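PDB 3DM5: signal recognition 54 kDa protein from Pyrococcus furiosus, which belongs to the SRP54 family of the signal recognition particle, joining a helical bundle, a P-loop nucleotide-binding domain and a helical C-terminal domain. Local coordinates for residues K113-T116 with V117-A121; T138-P141 with G142-H145; Y144-L147 with R148-L151; E164-A167 with I168-A171. All blocks are in the same frame, centred on the assembly; numbering follows the deposited sequence.

Interaction 1: residues K113-T116 with V117-A121. With GDP (guanosine-5'-diphosphate), chain J.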
loop_
_atom_site.group_PDB
_atom_site.type_symbol
_atom_site.label_atom_id
_atom_site.label_comp_id
_atom_site.label_asym_id
_atom_site.label_seq_id
_atom_site.Cartn_x
_atom_site.Cartn_y
_atom_site.Cartn_z
ATOM N N LYS A 113 -19.630 -22.846 7.100
ATOM C CA LYS A 113 -20.163 -24.204 6.914
ATOM C C LYS A 113 -21.541 -24.248 6.236
ATOM O O LYS A 113 -21.719 -24.926 5.217
ATOM C CB LYS A 113 -20.257 -24.924 8.252
ATOM C CG LYS A 113 -20.730 -26.346 8.145
ATOM C CD LYS A 113 -20.840 -26.973 9.516
ATOM C CE LYS A 113 -22.192 -26.696 10.179
ATOM N NZ LYS A 113 -22.374 -25.289 10.599
ATOM N N THR A 114 -22.528 -23.551 6.803
ATOM C CA THR A 114 -23.851 -23.533 6.187
ATOM C C THR A 114 -23.721 -23.276 4.674
ATOM O O THR A 114 -24.195 -24.079 3.846
ATOM C CB THR A 114 -24.791 -22.464 6.797
ATOM O OG1 THR A 114 -24.700 -22.459 8.226
ATOM C CG2 THR A 114 -26.208 -22.743 6.411
ATOM N N THR A 115 -23.065 -22.164 4.321
ATOM C CA THR A 115 -22.877 -21.789 2.918
ATOM C C THR A 115 -22.158 -22.883 2.130
ATOM O O THR A 115 -22.567 -23.254 1.027
ATOM C CB THR A 115 -22.068 -20.475 2.780
ATOM O OG1 THR A 115 -22.635 -19.461 3.625
ATOM C CG2 THR A 115 -22.085 -19.996 1.341
ATOM N N THR A 116 -21.064 -23.392 2.684
ATOM C CA THR A 116 -20.366 -24.477 2.026
ATOM C C THR A 116 -21.273 -25.708 1.791
ATOM O O THR A 116 -21.090 -26.439 0.819
ATOM C CB THR A 116 -19.098 -24.868 2.788
ATOM O OG1 THR A 116 -18.348 -23.691 3.103
ATOM C CG2 THR A 116 -18.243 -25.843 1.966
ATOM N N VAL A 117 -22.261 -25.923 2.650
ATOM C CA VAL A 117 -23.106 -27.097 2.488
ATOM C C VAL A 117 -23.890 -26.914 1.197
ATOM O O VAL A 117 -24.026 -27.855 0.415
ATOM C CB VAL A 117 -24.041 -27.327 3.704
ATOM C CG1 VAL A 117 -25.212 -28.243 3.360
ATOM C CG2 VAL A 117 -23.242 -27.858 4.884
ATOM N N ALA A 118 -24.368 -25.694 0.961
ATOM C CA ALA A 118 -25.125 -25.363 -0.258
ATOM C C ALA A 118 -24.264 -25.432 -1.502
ATOM O O ALA A 118 -24.697 -25.945 -2.537
ATOM C CB ALA A 118 -25.766 -23.986 -0.148
ATOM N N LYS A 119 -23.044 -24.905 -1.396
ATOM C CA LYS A 119 -22.109 -24.909 -2.501
ATOM C C LYS A 119 -21.813 -26.319 -2.979
ATOM O O LYS A 119 -21.814 -26.595 -4.192
ATOM C CB LYS A 119 -20.799 -24.208 -2.112
ATOM C CG LYS A 119 -20.926 -22.706 -1.884
ATOM C CD LYS A 119 -19.598 -22.160 -1.437
ATOM C CE LYS A 119 -19.614 -20.668 -1.173
ATOM N NZ LYS A 119 -18.194 -20.202 -1.045
ATOM N N LEU A 120 -21.533 -27.199 -2.015
ATOM C CA LEU A 120 -21.254 -28.609 -2.289
ATOM C C LEU A 120 -22.487 -29.329 -2.880
ATOM O O LEU A 120 -22.384 -30.069 -3.848
ATOM C CB LEU A 120 -20.749 -29.294 -1.024
ATOM C CG LEU A 120 -20.000 -30.609 -1.196
ATOM C CD1 LEU A 120 -18.830 -30.450 -2.135
ATOM C CD2 LEU A 120 -19.547 -31.077 0.153
ATOM N N ALA A 121 -23.664 -29.076 -2.334
ATOM C CA ALA A 121 -24.876 -29.659 -2.903
ATOM C C ALA A 121 -25.050 -29.232 -4.354
ATOM O O ALA A 121 -25.286 -30.067 -5.239
ATOM C CB ALA A 121 -26.084 -29.266 -2.091
HETATM P PB GDP J . -21.730 -20.481 9.477
HETATM O O1B GDP J . -20.247 -20.498 9.327
HETATM O O2B GDP J . -22.060 -20.119 10.904
HETATM O O3B GDP J . -22.290 -21.833 9.109
HETATM O O3A GDP J . -22.404 -19.280 8.638
HETATM P PA GDP J . -22.236 -18.954 7.074
HETATM O O1A GDP J . -23.266 -17.962 6.621
HETATM O O2A GDP J . -22.297 -20.188 6.219
HETATM O "O5'" GDP J . -20.801 -18.231 7.041
HETATM C "C5'" GDP J . -20.698 -16.989 7.727
HETATM C "C4'" GDP J . -20.234 -15.876 6.783
HETATM O "O4'" GDP J . -19.088 -16.237 5.977
HETATM C "C3'" GDP J . -21.341 -15.474 5.823
HETATM O "O3'" GDP J . -21.331 -14.044 5.816
HETATM C "C2'" GDP J . -20.904 -16.053 4.490
HETATM O "O2'" GDP J . -21.281 -15.247 3.397
HETATM C "C1'" GDP J . -19.400 -15.996 4.594
HETATM N N9 GDP J . -18.698 -16.975 3.749
HETATM C C8 GDP J . -18.790 -18.315 3.751
HETATM N N7 GDP J . -17.932 -18.853 2.842
HETATM C C5 GDP J . -17.269 -17.835 2.262
HETATM C C6 GDP J . -16.222 -17.658 1.221
HETATM O O6 GDP J . -15.692 -18.631 0.633
HETATM N N1 GDP J . -15.849 -16.407 0.924
HETATM C C2 GDP J . -16.369 -15.328 1.534
HETATM N N2 GDP J . -15.931 -14.102 1.177
HETATM N N3 GDP J . -17.313 -15.408 2.490
HETATM C C4 GDP J . -17.786 -16.607 2.874
HETATM O O HOH W 1 -17.843 -21.146 1.392
#

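Interaction 2: residues T138-P141 with G142-H145. With GDP (guanosine-5'-diphosphate), chain J; SO4 (sulfate ion), chain E.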
loop_
_atom_site.group_PDB
_atom_site.type_symbol
_atom_site.label_atom_id
_atom_site.label_comp_id
_atom_site.label_asym_id
_atom_site.label_seq_id
_atom_site.Cartn_x
_atom_site.Cartn_y
_atom_site.Cartn_z
ATOM N N THR A 138 -28.811 -27.710 15.280
ATOM C CA THR A 138 -29.689 -27.309 16.372
ATOM C C THR A 138 -29.093 -26.124 17.129
ATOM O O THR A 138 -29.755 -25.530 17.973
ATOM C CB THR A 138 -29.932 -28.489 17.355
ATOM O OG1 THR A 138 -28.677 -28.980 17.841
ATOM C CG2 THR A 138 -30.661 -29.625 16.661
ATOM N N TRP A 139 -27.841 -25.796 16.809
ATOM C CA TRP A 139 -27.076 -24.718 17.460
ATOM C C TRP A 139 -27.433 -23.302 16.951
ATOM O O TRP A 139 -27.300 -22.317 17.676
ATOM C CB TRP A 139 -25.578 -24.981 17.277
ATOM C CG TRP A 139 -24.705 -24.450 18.370
ATOM C CD1 TRP A 139 -24.504 -25.001 19.608
ATOM C CD2 TRP A 139 -23.881 -23.277 18.313
ATOM N NE1 TRP A 139 -23.615 -24.232 20.327
ATOM C CE2 TRP A 139 -23.222 -23.168 19.557
ATOM C CE3 TRP A 139 -23.641 -22.306 17.330
ATOM C CZ2 TRP A 139 -22.341 -22.120 19.847
ATOM C CZ3 TRP A 139 -22.765 -21.269 17.619
ATOM C CH2 TRP A 139 -22.126 -21.182 18.870
ATOM N N ARG A 140 -27.857 -23.212 15.695
ATOM C CA ARG A 140 -28.425 -21.988 15.136
ATOM C C ARG A 140 -29.438 -22.380 14.065
ATOM O O ARG A 140 -29.136 -22.343 12.872
ATOM C CB ARG A 140 -27.345 -21.063 14.562
ATOM C CG ARG A 140 -26.103 -21.765 13.975
ATOM C CD ARG A 140 -25.409 -20.870 12.936
ATOM N NE ARG A 140 -26.414 -20.223 12.092
ATOM C CZ ARG A 140 -26.217 -19.802 10.844
ATOM N NH1 ARG A 140 -25.036 -19.951 10.253
ATOM N NH2 ARG A 140 -27.218 -19.238 10.185
ATOM N N PRO A 141 -30.647 -22.778 14.503
ATOM C CA PRO A 141 -31.771 -23.280 13.692
ATOM C C PRO A 141 -32.219 -22.366 12.534
ATOM O O PRO A 141 -32.960 -22.841 11.658
ATOM C CB PRO A 141 -32.909 -23.435 14.728
ATOM C CG PRO A 141 -32.458 -22.613 15.923
ATOM C CD PRO A 141 -30.978 -22.816 15.940
ATOM N N GLY A 142 -31.792 -21.097 12.540
ATOM C CA GLY A 142 -31.926 -20.221 11.382
ATOM C C GLY A 142 -31.267 -20.821 10.140
ATOM O O GLY A 142 -31.537 -20.405 9.007
ATOM N N ALA A 143 -30.411 -21.818 10.360
ATOM C CA ALA A 143 -29.669 -22.477 9.298
ATOM C C ALA A 143 -30.587 -23.235 8.360
ATOM O O ALA A 143 -30.303 -23.349 7.166
ATOM C CB ALA A 143 -28.634 -23.426 9.886
ATOM N N TYR A 144 -31.675 -23.781 8.892
ATOM C CA TYR A 144 -32.610 -24.479 8.023
ATOM C C TYR A 144 -33.103 -23.495 6.956
ATOM O O TYR A 144 -33.074 -23.793 5.760
ATOM C CB TYR A 144 -33.782 -25.094 8.807
ATOM C CG TYR A 144 -34.909 -25.524 7.900
ATOM C CD1 TYR A 144 -34.796 -26.663 7.110
ATOM C CD2 TYR A 144 -36.061 -24.754 7.782
ATOM C CE1 TYR A 144 -35.812 -27.042 6.253
ATOM C CE2 TYR A 144 -37.087 -25.124 6.933
ATOM C CZ TYR A 144 -36.959 -26.268 6.172
ATOM O OH TYR A 144 -37.976 -26.642 5.320
ATOM N N HIS A 145 -33.515 -22.308 7.390
ATOM C CA HIS A 145 -34.012 -21.299 6.454
ATOM C C HIS A 145 -32.958 -20.729 5.522
ATOM O O HIS A 145 -33.238 -20.522 4.350
ATOM C CB HIS A 145 -34.749 -20.196 7.187
ATOM C CG HIS A 145 -36.126 -20.598 7.616
ATOM N ND1 HIS A 145 -37.096 -20.978 6.709
ATOM C CD2 HIS A 145 -36.673 -20.710 8.843
ATOM C CE1 HIS A 145 -38.195 -21.295 7.374
ATOM N NE2 HIS A 145 -37.972 -21.142 8.664
HETATM P PB GDP J . -21.730 -20.481 9.477
HETATM O O1B GDP J . -20.247 -20.498 9.327
HETATM O O2B GDP J . -22.060 -20.119 10.904
HETATM O O3B GDP J . -22.290 -21.833 9.109
HETATM O O3A GDP J . -22.404 -19.280 8.638
HETATM P PA GDP J . -22.236 -18.954 7.074
HETATM O O1A GDP J . -23.266 -17.962 6.621
HETATM O O2A GDP J . -22.297 -20.188 6.219
HETATM O "O5'" GDP J . -20.801 -18.231 7.041
HETATM C "C5'" GDP J . -20.698 -16.989 7.727
HETATM C "C4'" GDP J . -20.234 -15.876 6.783
HETATM O "O4'" GDP J . -19.088 -16.237 5.977
HETATM C "C3'" GDP J . -21.341 -15.474 5.823
HETATM O "O3'" GDP J . -21.331 -14.044 5.816
HETATM C "C2'" GDP J . -20.904 -16.053 4.490
HETATM O "O2'" GDP J . -21.281 -15.247 3.397
HETATM C "C1'" GDP J . -19.400 -15.996 4.594
HETATM N N9 GDP J . -18.698 -16.975 3.749
HETATM C C8 GDP J . -18.790 -18.315 3.751
HETATM N N7 GDP J . -17.932 -18.853 2.842
HETATM C C5 GDP J . -17.269 -17.835 2.262
HETATM C C6 GDP J . -16.222 -17.658 1.221
HETATM O O6 GDP J . -15.692 -18.631 0.633
HETATM N N1 GDP J . -15.849 -16.407 0.924
HETATM C C2 GDP J . -16.369 -15.328 1.534
HETATM N N2 GDP J . -15.931 -14.102 1.177
HETATM N N3 GDP J . -17.313 -15.408 2.490
HETATM C C4 GDP J . -17.786 -16.607 2.874
HETATM S S SO4 E . -41.246 -23.236 9.381
HETATM O O1 SO4 E . -42.504 -22.909 10.057
HETATM O O2 SO4 E . -41.236 -22.551 8.086
HETATM O O3 SO4 E . -40.113 -22.818 10.215
HETATM O O4 SO4 E . -41.139 -24.677 9.148
#

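Interaction 3: residues Y144-L147 with R148-L151. With GDP (guanosine-5'-diphosphate), chain J; SO4 (sulfate ion), chain E; SO4 (sulfate ion), chain L.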
loop_
_atom_site.group_PDB
_atom_site.type_symbol
_atom_site.label_atom_id
_atom_site.label_comp_id
_atom_site.label_asym_id
_atom_site.label_seq_id
_atom_site.Cartn_x
_atom_site.Cartn_y
_atom_site.Cartn_z
ATOM N N TYR A 144 -31.675 -23.781 8.892
ATOM C CA TYR A 144 -32.610 -24.479 8.023
ATOM C C TYR A 144 -33.103 -23.495 6.956
ATOM O O TYR A 144 -33.074 -23.793 5.760
ATOM C CB TYR A 144 -33.782 -25.094 8.807
ATOM C CG TYR A 144 -34.909 -25.524 7.900
ATOM C CD1 TYR A 144 -34.796 -26.663 7.110
ATOM C CD2 TYR A 144 -36.061 -24.754 7.782
ATOM C CE1 TYR A 144 -35.812 -27.042 6.253
ATOM C CE2 TYR A 144 -37.087 -25.124 6.933
ATOM C CZ TYR A 144 -36.959 -26.268 6.172
ATOM O OH TYR A 144 -37.976 -26.642 5.320
ATOM N N HIS A 145 -33.515 -22.308 7.390
ATOM C CA HIS A 145 -34.012 -21.299 6.454
ATOM C C HIS A 145 -32.958 -20.729 5.522
ATOM O O HIS A 145 -33.238 -20.522 4.350
ATOM C CB HIS A 145 -34.749 -20.196 7.187
ATOM C CG HIS A 145 -36.126 -20.598 7.616
ATOM N ND1 HIS A 145 -37.096 -20.978 6.709
ATOM C CD2 HIS A 145 -36.673 -20.710 8.843
ATOM C CE1 HIS A 145 -38.195 -21.295 7.374
ATOM N NE2 HIS A 145 -37.972 -21.142 8.664
ATOM N N GLN A 146 -31.751 -20.493 6.039
ATOM C CA GLN A 146 -30.629 -20.098 5.188
ATOM C C GLN A 146 -30.351 -21.086 4.050
ATOM O O GLN A 146 -30.027 -20.692 2.931
ATOM C CB GLN A 146 -29.377 -19.898 6.020
ATOM C CG GLN A 146 -28.149 -19.622 5.191
ATOM C CD GLN A 146 -26.947 -19.308 6.055
ATOM O OE1 GLN A 146 -27.063 -19.195 7.273
ATOM N NE2 GLN A 146 -25.786 -19.164 5.429
ATOM N N LEU A 147 -30.478 -22.376 4.344
ATOM C CA LEU A 147 -30.266 -23.408 3.342
ATOM C C LEU A 147 -31.409 -23.391 2.344
ATOM O O LEU A 147 -31.178 -23.546 1.154
ATOM C CB LEU A 147 -30.118 -24.804 3.989
ATOM C CG LEU A 147 -28.825 -25.143 4.756
ATOM C CD1 LEU A 147 -29.012 -26.397 5.579
ATOM C CD2 LEU A 147 -27.589 -25.273 3.847
ATOM N N ARG A 148 -32.636 -23.215 2.831
ATOM C CA ARG A 148 -33.802 -23.066 1.949
ATOM C C ARG A 148 -33.572 -21.901 0.970
ATOM O O ARG A 148 -33.765 -22.039 -0.247
ATOM C CB ARG A 148 -35.085 -22.797 2.751
ATOM C CG ARG A 148 -35.624 -23.948 3.599
ATOM C CD ARG A 148 -35.967 -25.123 2.733
ATOM N NE ARG A 148 -37.048 -24.853 1.792
ATOM C CZ ARG A 148 -38.306 -24.596 2.141
ATOM N NH1 ARG A 148 -38.655 -24.539 3.415
ATOM N NH2 ARG A 148 -39.214 -24.379 1.211
ATOM N N GLN A 149 -33.173 -20.757 1.525
ATOM C CA GLN A 149 -32.780 -19.573 0.755
ATOM C C GLN A 149 -31.749 -19.887 -0.345
ATOM O O GLN A 149 -31.912 -19.484 -1.491
ATOM C CB GLN A 149 -32.247 -18.476 1.699
ATOM C CG GLN A 149 -31.338 -17.458 1.034
ATOM C CD GLN A 149 -30.363 -16.811 2.007
ATOM O OE1 GLN A 149 -30.478 -16.969 3.215
ATOM N NE2 GLN A 149 -29.402 -16.085 1.480
ATOM N N LEU A 150 -30.692 -20.613 -0.002
ATOM C CA LEU A 150 -29.651 -20.894 -0.985
ATOM C C LEU A 150 -30.043 -21.958 -2.012
ATOM O O LEU A 150 -29.510 -21.992 -3.125
ATOM C CB LEU A 150 -28.348 -21.319 -0.289
ATOM C CG LEU A 150 -27.727 -20.341 0.715
ATOM C CD1 LEU A 150 -26.585 -20.960 1.533
ATOM C CD2 LEU A 150 -27.263 -19.114 -0.024
ATOM N N LEU A 151 -30.966 -22.834 -1.638
ATOM C CA LEU A 151 -31.098 -24.094 -2.350
ATOM C C LEU A 151 -32.432 -24.318 -3.062
ATOM O O LEU A 151 -32.502 -25.115 -3.988
ATOM C CB LEU A 151 -30.784 -25.254 -1.400
ATOM C CG LEU A 151 -29.311 -25.504 -1.061
ATOM C CD1 LEU A 151 -29.182 -26.636 -0.065
ATOM C CD2 LEU A 151 -28.497 -25.795 -2.319
HETATM P PB GDP J . -21.730 -20.481 9.477
HETATM O O1B GDP J . -20.247 -20.498 9.327
HETATM O O2B GDP J . -22.060 -20.119 10.904
HETATM O O3B GDP J . -22.290 -21.833 9.109
HETATM O O3A GDP J . -22.404 -19.280 8.638
HETATM P PA GDP J . -22.236 -18.954 7.074
HETATM O O1A GDP J . -23.266 -17.962 6.621
HETATM O O2A GDP J . -22.297 -20.188 6.219
HETATM O "O5'" GDP J . -20.801 -18.231 7.041
HETATM C "C5'" GDP J . -20.698 -16.989 7.727
HETATM C "C4'" GDP J . -20.234 -15.876 6.783
HETATM O "O4'" GDP J . -19.088 -16.237 5.977
HETATM C "C3'" GDP J . -21.341 -15.474 5.823
HETATM O "O3'" GDP J . -21.331 -14.044 5.816
HETATM C "C2'" GDP J . -20.904 -16.053 4.490
HETATM O "O2'" GDP J . -21.281 -15.247 3.397
HETATM C "C1'" GDP J . -19.400 -15.996 4.594
HETATM N N9 GDP J . -18.698 -16.975 3.749
HETATM C C8 GDP J . -18.790 -18.315 3.751
HETATM N N7 GDP J . -17.932 -18.853 2.842
HETATM C C5 GDP J . -17.269 -17.835 2.262
HETATM C C6 GDP J . -16.222 -17.658 1.221
HETATM O O6 GDP J . -15.692 -18.631 0.633
HETATM N N1 GDP J . -15.849 -16.407 0.924
HETATM C C2 GDP J . -16.369 -15.328 1.534
HETATM N N2 GDP J . -15.931 -14.102 1.177
HETATM N N3 GDP J . -17.313 -15.408 2.490
HETATM C C4 GDP J . -17.786 -16.607 2.874
HETATM S S SO4 E . -41.246 -23.236 9.381
HETATM O O1 SO4 E . -42.504 -22.909 10.057
HETATM O O2 SO4 E . -41.236 -22.551 8.086
HETATM O O3 SO4 E . -40.113 -22.818 10.215
HETATM O O4 SO4 E . -41.139 -24.677 9.148
HETATM S S SO4 L . -42.313 -22.635 2.566
HETATM O O1 SO4 L . -42.349 -24.098 2.457
HETATM O O2 SO4 L . -41.654 -22.100 1.368
HETATM O O3 SO4 L . -43.658 -22.069 2.668
HETATM O O4 SO4 L . -41.610 -22.265 3.793
#

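Interaction 4: residues E164-A167 with I168-A171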
loop_
_atom_site.group_PDB
_atom_site.type_symbol
_atom_site.label_atom_id
_atom_site.label_comp_id
_atom_site.label_asym_id
_atom_site.label_seq_id
_atom_site.Cartn_x
_atom_site.Cartn_y
_atom_site.Cartn_z
ATOM N N GLU A 164 -36.678 -29.020 16.372
ATOM C CA GLU A 164 -36.175 -30.276 16.918
ATOM C C GLU A 164 -34.883 -30.002 17.676
ATOM O O GLU A 164 -34.061 -29.189 17.240
ATOM C CB GLU A 164 -35.961 -31.317 15.818
ATOM C CG GLU A 164 -35.312 -32.609 16.289
ATOM C CD GLU A 164 -35.892 -33.139 17.579
ATOM O OE1 GLU A 164 -36.845 -32.530 18.109
ATOM O OE2 GLU A 164 -35.385 -34.174 18.065
ATOM N N LYS A 165 -34.699 -30.666 18.811
ATOM C CA LYS A 165 -33.618 -30.273 19.706
ATOM C C LYS A 165 -32.606 -31.384 19.973
ATOM O O LYS A 165 -31.580 -31.159 20.605
ATOM C CB LYS A 165 -34.187 -29.717 21.015
ATOM N N ASP A 166 -32.888 -32.585 19.493
ATOM C CA ASP A 166 -31.914 -33.662 19.594
ATOM C C ASP A 166 -31.110 -33.702 18.297
ATOM O O ASP A 166 -31.663 -33.941 17.219
ATOM C CB ASP A 166 -32.611 -34.994 19.848
ATOM C CG ASP A 166 -31.645 -36.082 20.252
ATOM O OD1 ASP A 166 -30.439 -35.780 20.432
ATOM O OD2 ASP A 166 -32.094 -37.240 20.391
ATOM N N ALA A 167 -29.807 -33.446 18.394
ATOM C CA ALA A 167 -28.987 -33.257 17.201
ATOM C C ALA A 167 -28.814 -34.550 16.421
ATOM O O ALA A 167 -29.030 -34.583 15.208
ATOM C CB ALA A 167 -27.644 -32.685 17.573
ATOM N N ILE A 168 -28.418 -35.608 17.123
ATOM C CA ILE A 168 -28.278 -36.934 16.516
ATOM C C ILE A 168 -29.636 -37.489 16.017
ATOM O O ILE A 168 -29.733 -38.056 14.927
ATOM C CB ILE A 168 -27.651 -37.924 17.508
ATOM C CG1 ILE A 168 -26.634 -37.209 18.390
ATOM C CG2 ILE A 168 -26.992 -39.052 16.776
ATOM C CD1 ILE A 168 -25.198 -37.410 17.960
ATOM N N LYS A 169 -30.688 -37.327 16.803
ATOM C CA LYS A 169 -31.992 -37.731 16.323
ATOM C C LYS A 169 -32.247 -37.074 14.978
ATOM O O LYS A 169 -32.619 -37.743 14.008
ATOM C CB LYS A 169 -33.085 -37.334 17.311
ATOM C CG LYS A 169 -33.652 -38.477 18.137
ATOM C CD LYS A 169 -34.927 -38.015 18.855
ATOM C CE LYS A 169 -35.756 -37.070 17.969
ATOM N NZ LYS A 169 -37.025 -36.595 18.606
ATOM N N LEU A 170 -32.030 -35.759 14.929
ATOM C CA LEU A 170 -32.341 -34.948 13.754
ATOM C C LEU A 170 -31.596 -35.463 12.536
ATOM O O LEU A 170 -32.166 -35.652 11.465
ATOM C CB LEU A 170 -31.933 -33.503 13.999
ATOM C CG LEU A 170 -33.004 -32.444 13.799
ATOM C CD1 LEU A 170 -32.346 -31.091 13.734
ATOM C CD2 LEU A 170 -33.837 -32.730 12.567
ATOM N N ALA A 171 -30.306 -35.694 12.718
ATOM C CA ALA A 171 -29.463 -36.148 11.625
ATOM C C ALA A 171 -29.888 -37.515 11.088
ATOM O O ALA A 171 -29.804 -37.767 9.886
ATOM C CB ALA A 171 -27.963 -36.132 12.042
#

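Interaction 1: residues K113-T116 with V117-A121
T116 OG1, K119 NZ and GDP O6 share one water on the guanine side of this helix. The water donates to T116 OG1 at 3.1 Å, accepts from K119 NZ at 2.6 Å and gives a weak bond to GDP O6. Both side chains have further partners: T116 OG1 bonds to G112 O, and K119 NZ to the carbonyls of G275 and D280. K119 runs extended beyond CG and carries NZ out to this water near the base. On the way it crosses T115, where K119 CE meets T115 CG2 at 3.6 Å.

T115 sends its two branches to different tasks. OG1 stands beside the backbone N (chi1 -50°), and the two donors close on one alpha-phosphate oxygen. T115 N lies 2.8 Å and T115 OG1 2.7 Å from GDP O2A. T114 repeats the pattern with its amide and OG1 on GDP O3B of the beta-phosphate. The helix carries on behind them through K119 N to T115 O (3.0 Å) and L120 N to T116 O (3.0 Å). V117 N reaches K113 O at 2.8 Å. Phosphates held at the first turn of a helix that follows a strand and a glycine-rich loop are consistent with a P-loop (Walker A).

Interaction 2: residues T138-P141 with G142-H145
R140 has CG between its backbone N and carbonyl carbon (chi1 32°), and the chain bends again at chi3 (-42°). These turns lay one guanidinium face over the methyl of A143. The contact lies where the loop after strand 131-135 enters helix 142-151, beside the nucleotide pocket of the P-loop domain. A143 CB sits 4.3 Å above the guanidinium plane and toward its rim. The beta-phosphate of GDP lies at the edge of the same group. R140 NH1 gives GDP O2B a weak bond at 3.1 Å. R140 NH2 bonds to Q146 OE1, one turn further along the helix. The guanidinium is thus tied at two nitrogens and backed by a methyl, which limits its rotation. Its positive charge probably helps to balance the diphosphate.

Y144 N bonds to P141 O at 3.2 Å, linking loop and helix. The amides of W139 and R140 give weak bonds to D137 OD1, the residue just before this segment.

H145 meets another subunit. H145 ND1 bonds to H145 ND1 of the second subunit, and the two rings meet nearly parallel. Within the chain, Y144 CD2 lies over the centre of the H145 ring, 4.0 Å above its plane. At the ring edge, H145 NE2 donates to sulfate O3 (chain E) at 3.1 Å.

Interaction 3: residues Y144-L147 with R148-L151
The Y144 ring carries R148 on one face. R148 CG makes a CH-pi contact 4.0 Å from the ring centroid and 21° off the normal, displaced toward the rim. The guanidinium is not stacked on the ring: the two planes are 53° apart, and Y144 CE2 lies at the guanidinium edge. At another part of that edge is O1 of a sulfate (chain L), which R148 NH2 holds only weakly. R148 NH1 is 2.9 Å from Y144 OH. The chain gets there by bends at chi2 (-61°) and chi3, running alongside the tyrosine in the same direction. A salt bridge from R148 NE to D152 OD1, just past the end of the helix, also holds the group.

Q146 points to the other flank of the helix. Q146 NE2 donates to GDP O1A at 3.0 Å, its OE1 being already engaged by R140. Q146 CG lies beside L150 CD1 at 4.2 Å, the two side chains pointing the same way.

L147 and L151 form the inward stripe, with L147 CD2 4.4 Å from L151 CD1. They pack on V133 and V158. Backbone bonds such as Q149 N to H145 O (2.8 Å) and L150 N to Q146 O (3.0 Å) join the turns. A helix laid this way across two neighbouring parallel strands is the middle of a beta-alpha-beta crossover, here of strand 131-135, helix 142-151 and strand 157-159.

Interaction 4: residues E164-A167 with I168-A171
E164 OE2 forms a salt bridge with K169 NZ at 3.0 Å, the two side chains crossing at about a right angle. This ties the loop after strand 157-159 to the first turn of helix 167-180 in the P-loop domain. E164 reaches over the turn with CG anti to its backbone N (chi1 174°) and a bend at chi2 (45°). Its aliphatic part runs past L170 in the opposite direction, with E164 CG 3.4 Å from L170 CG. One residue thus offers a charge to K169 and a hydrocarbon flank to L170.

D166 holds the N-cap position, yet its side chain makes no capping bond. Its carboxylate lies across the CB and CG of K169 instead. The opposite charges do not meet: D166 OD2 and K169 NZ are 5.3 Å apart. E164 OE2 also takes a weak bond from D166 N at 3.3 Å, so the same oxygen serves the lysine and the loop backbone.

Further out, L170 packs on S136 and T138 of the loop after strand 131-135. I168 faces Q206, I207 and V210 of helix 198-211, and A171 adds to the contact with I207. K169 also has a weak, long ion pair with E173. I168 and K169 touch a crystal neighbour, so their conformations may partly reflect the lattice. The helix itself is established by main-chain bonds: L170 N meets D166 O at 2.9 Å, and A171 N meets A167 O at 3.0 Å.

In the fold
All four interactions lie in the P-loop domain and come in order along the chain. Interactions 2 and 3 share Y144 and H145 on helix 142-151, with centres about 10 Å apart. Interaction 1, on helix 113-125, packs against both; its centre is about 10 Å from that of interaction 3 and 14 Å from that of interaction 2. All three touch the same GDP, which is held partly by the two helices and the loop before 142-151. Interactions 2 and 3 also face the second subunit. Interaction 4 is farther out. It meets interaction 2 through T138 but leaves about 8 Å to the nearest atoms of interaction 3 and 11 Å to those of interaction 1.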